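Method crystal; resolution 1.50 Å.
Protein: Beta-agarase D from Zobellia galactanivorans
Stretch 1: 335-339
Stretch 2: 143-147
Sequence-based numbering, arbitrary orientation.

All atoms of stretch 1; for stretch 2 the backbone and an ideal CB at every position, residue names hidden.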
ATOM      1  N   TYR A 335     -20.367  -5.148   2.572  1.00  8.15           N
ATOM      2  CA  TYR A 335     -20.591  -6.317   1.695  1.00  8.39           C
ATOM      3  C   TYR A 335     -19.931  -6.147   0.334  1.00  9.39           C
ATOM      4  O   TYR A 335     -20.307  -6.803  -0.653  1.00  9.81           O
ATOM      5  CB  TYR A 335     -22.084  -6.644   1.548  1.00  8.42           C
ATOM      6  CG  TYR A 335     -22.703  -7.130   2.841  1.00  7.92           C
ATOM      7  CD1 TYR A 335     -22.539  -8.458   3.250  1.00  9.21           C
ATOM      8  CD2 TYR A 335     -23.425  -6.270   3.652  1.00  8.32           C
ATOM      9  CE1 TYR A 335     -23.095  -8.904   4.426  1.00  9.04           C
ATOM     10  CE2 TYR A 335     -23.981  -6.715   4.858  1.00  7.55           C
ATOM     11  CZ  TYR A 335     -23.811  -8.030   5.231  1.00  9.26           C
ATOM     12  OH  TYR A 335     -24.369  -8.486   6.424  1.00 12.15           O
ATOM     13  N   ARG A 336     -18.950  -5.254   0.264  1.00  8.54           N
ATOM     14  CA  ARG A 336     -18.176  -5.146  -0.967  1.00  9.79           C
ATOM     15  C   ARG A 336     -17.152  -6.269  -1.146  1.00 10.31           C
ATOM     16  O   ARG A 336     -16.720  -6.497  -2.269  1.00 12.23           O
ATOM     17  CB  ARG A 336     -17.585  -3.747  -1.173  1.00  8.97           C
ATOM     18  CG  ARG A 336     -18.671  -2.721  -1.559  1.00  9.44           C
ATOM     19  CD  ARG A 336     -18.060  -1.410  -2.060  1.00  9.57           C
ATOM     20  NE  ARG A 336     -17.370  -0.776  -0.948  1.00 10.59           N
ATOM     21  CZ  ARG A 336     -17.935   0.068  -0.086  1.00 10.61           C
ATOM     22  NH1 ARG A 336     -19.216   0.440  -0.205  1.00 12.02           N
ATOM     23  NH2 ARG A 336     -17.207   0.540   0.903  1.00 10.51           N
ATOM     24  N   SER A 337     -16.828  -7.002  -0.066  1.00 10.05           N
ATOM     25  CA  SER A 337     -15.964  -8.209  -0.102  1.00 10.89           C
ATOM     26  C   SER A 337     -16.484  -9.245  -1.069  1.00 10.67           C
ATOM     27  O   SER A 337     -17.684  -9.268  -1.340  1.00 10.59           O
ATOM     28  CB  SER A 337     -15.969  -8.978   1.231  1.00 11.79           C
ATOM     29  OG  SER A 337     -15.875  -8.189   2.380  1.00 15.67           O
ATOM     30  N   PRO A 338     -15.608 -10.156  -1.522  1.00 10.08           N
ATOM     31  CA  PRO A 338     -16.010 -11.154  -2.528  1.00 11.15           C
ATOM     32  C   PRO A 338     -17.206 -12.002  -2.139  1.00 10.97           C
ATOM     33  O   PRO A 338     -17.395 -12.317  -0.960  1.00 10.76           O
ATOM     34  CB  PRO A 338     -14.770 -12.031  -2.669  1.00 11.50           C
ATOM     35  CG  PRO A 338     -13.646 -11.083  -2.365  1.00 11.77           C
ATOM     36  CD  PRO A 338     -14.171 -10.275  -1.207  1.00 10.55           C
ATOM     37  N   ASN A 339     -18.015 -12.345  -3.137  1.00 10.78           N
ATOM     38  CA  ASN A 339     -19.076 -13.305  -2.919  1.00 10.77           C
ATOM     39  C   ASN A 339     -18.676 -14.691  -3.414  1.00 10.82           C
ATOM     40  O   ASN A 339     -17.615 -14.876  -4.018  1.00 10.78           O
ATOM     41  CB  ASN A 339     -20.372 -12.824  -3.549  1.00 12.02           C
ATOM     42  CG  ASN A 339     -20.247 -12.542  -5.055  1.00  8.88           C
ATOM     43  OD1 ASN A 339     -19.696 -13.346  -5.819  1.00  8.31           O
ATOM     44  ND2 ASN A 339     -20.798 -11.401  -5.490  1.00  7.95           N
ATOM     45  N   UNK A 143      -8.337  -9.045  -9.840  1.00  7.36           N
ATOM     46  CA  UNK A 143      -9.689  -8.753 -10.302  1.00  7.26           C
ATOM     47  C   UNK A 143     -10.712  -9.167  -9.233  1.00  6.78           C
ATOM     48  O   UNK A 143     -11.524 -10.078  -9.420  1.00  7.02           O
ATOM     49  CB  UNK A 143      -9.970  -9.471 -11.624  1.00  7.26           C
ATOM     50  N   UNK A 144     -10.630  -8.481  -8.097  1.00  7.06           N
ATOM     51  CA  UNK A 144     -11.347  -8.823  -6.868  1.00  6.77           C
ATOM     52  C   UNK A 144     -11.653  -7.545  -6.128  1.00  6.38           C
ATOM     53  O   UNK A 144     -10.947  -6.556  -6.281  1.00  6.62           O
ATOM     54  CB  UNK A 144     -10.540  -9.782  -5.990  1.00  6.77           C
ATOM     55  N   UNK A 145     -12.709  -7.572  -5.316  1.00  6.42           N
ATOM     56  CA  UNK A 145     -13.023  -6.426  -4.470  1.00  6.52           C
ATOM     57  C   UNK A 145     -12.099  -6.349  -3.248  1.00  6.76           C
ATOM     58  O   UNK A 145     -12.141  -5.367  -2.510  1.00  6.55           O
ATOM     59  CB  UNK A 145     -14.483  -6.496  -4.018  1.00  6.52           C
ATOM     60  N   UNK A 146     -11.302  -7.395  -3.020  1.00  5.97           N
ATOM     61  CA  UNK A 146     -10.250  -7.378  -1.988  1.00  5.91           C
ATOM     62  C   UNK A 146      -9.145  -6.399  -2.324  1.00  5.98           C
ATOM     63  O   UNK A 146      -8.971  -6.003  -3.480  1.00  6.06           O
ATOM     64  CB  UNK A 146      -9.655  -8.776  -1.808  1.00  5.91           C
ATOM     65  N   UNK A 147      -8.377  -6.030  -1.295  1.00  5.09           N
ATOM     66  CA  UNK A 147      -7.253  -5.110  -1.461  1.00  5.87           C
ATOM     67  C   UNK A 147      -6.005  -5.852  -1.935  1.00  5.97           C
ATOM     68  O   UNK A 147      -5.589  -6.849  -1.311  1.00  6.83           O
ATOM     69  CB  UNK A 147      -6.964  -4.379  -0.149  1.00  5.87           C
TER

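Position 143 lies at the far end of the stretch. Nothing of stretch 1 comes within 5.5 Å of its ideal CB. Its phi/psi of -79/65 excludes few residues. Stretch 1 therefore offers no guide here, and many side chains would fit. The deposited residue is Asn143. Its side chain, with chi1 in t, is out of reach: the nearest approach is from its CB to CG of Pro338, 10.1 Å. Its ND2 is hydrogen-bonded elsewhere in the structure.

Position 144 has an extended backbone, phi/psi -148/154. Its CA-to-CB bond points sideways to stretch 1. The nearest visible atom is CG of Pro338, 4.9 Å from the ideal CB. That leaves space for a short side chain beside CG of Pro338. Alanine, serine, cysteine or threonine would all be plausible, and the view does not choose among them. The deposited residue is Ser144. Its chi1 is t, and its OG comes to 3.6 Å from CG of Pro338, a packing contact. The same OG accepts a hydrogen bond from N of the residue at 146, at 3.2 Å and nearly straight at 165°. This bond ties the backbone two residues on to the serine side chain. OG also bonds elsewhere in the structure.

Position 145 faces stretch 1 most directly. Its CA-to-CB bond points toward it, and its CA is 5.6 Å from CA of Ser337. The carbonyl O of Arg336 lies close by, while C of Ser337 and N of Pro338 are 4.5 and 4.6 Å from the ideal CB. The proline N has no hydrogen to give, so the carbonyl is the polar feature to satisfy. A short donor suits this place: serine or threonine, with cysteine a weaker candidate. A long side chain would have little room straight ahead. The deposited residue is Thr145. With chi1 in p, its OG1 donates a hydrogen bond to O of Arg336 at 2.5 Å. The distance is very short, and the carbonyl O is crowded in the model, so its exact place is less sure. OG1 also packs 3.2 Å from C of Ser337 and 3.3 Å from CD of Pro338. It lies 3.2 Å from N of Pro338 too, but no bond forms there.

Position 146 has phi/psi -67/161 and a sideways CA-to-CB bond. CG of Pro338 is 4.6 Å from the ideal CB, so the ring offers an apolar surface. Leucine, isoleucine, valine or methionine could use it. The deposited residue is Leu146, with chi1 m and chi2 t. The end of its side chain comes nearer to stretch 1 than the CB direction suggests. Its CG meets CG of Pro338 at 3.5 Å, a close apolar contact.

Position 147 is in a strand, with phi/psi -83/126. Its ideal CB has nothing of stretch 1 within 5.5 Å, so many residues remain possible. The deposited residue is Ala147, whose methyl group takes no part in the contact.

Stretch 2 (143-147) NSTLA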
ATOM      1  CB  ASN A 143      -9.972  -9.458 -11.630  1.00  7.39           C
ATOM      2  CG  ASN A 143     -11.253  -8.978 -12.248  1.00  9.71           C
ATOM      3  OD1 ASN A 143     -11.676  -7.846 -12.009  1.00 11.14           O
ATOM      4  ND2 ASN A 143     -11.898  -9.838 -13.015  1.00 14.16           N
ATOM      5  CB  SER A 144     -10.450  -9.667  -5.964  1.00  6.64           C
ATOM      6  OG  SER A 144     -11.107 -10.063  -4.779  1.00  7.70           O
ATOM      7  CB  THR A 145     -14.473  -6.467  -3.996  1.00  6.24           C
ATOM      8  OG1 THR A 145     -14.656  -7.655  -3.218  1.00  7.26           O
ATOM      9  CG2 THR A 145     -15.413  -6.533  -5.200  1.00  7.81           C
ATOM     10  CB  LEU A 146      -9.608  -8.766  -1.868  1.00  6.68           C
ATOM     11  CG  LEU A 146     -10.540  -9.865  -1.385  1.00  5.60           C
ATOM     12  CD1 LEU A 146      -9.870 -11.212  -1.585  1.00  8.45           C
ATOM     13  CD2 LEU A 146     -10.949  -9.677   0.068  1.00  6.23           C
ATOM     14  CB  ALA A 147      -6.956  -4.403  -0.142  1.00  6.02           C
TER
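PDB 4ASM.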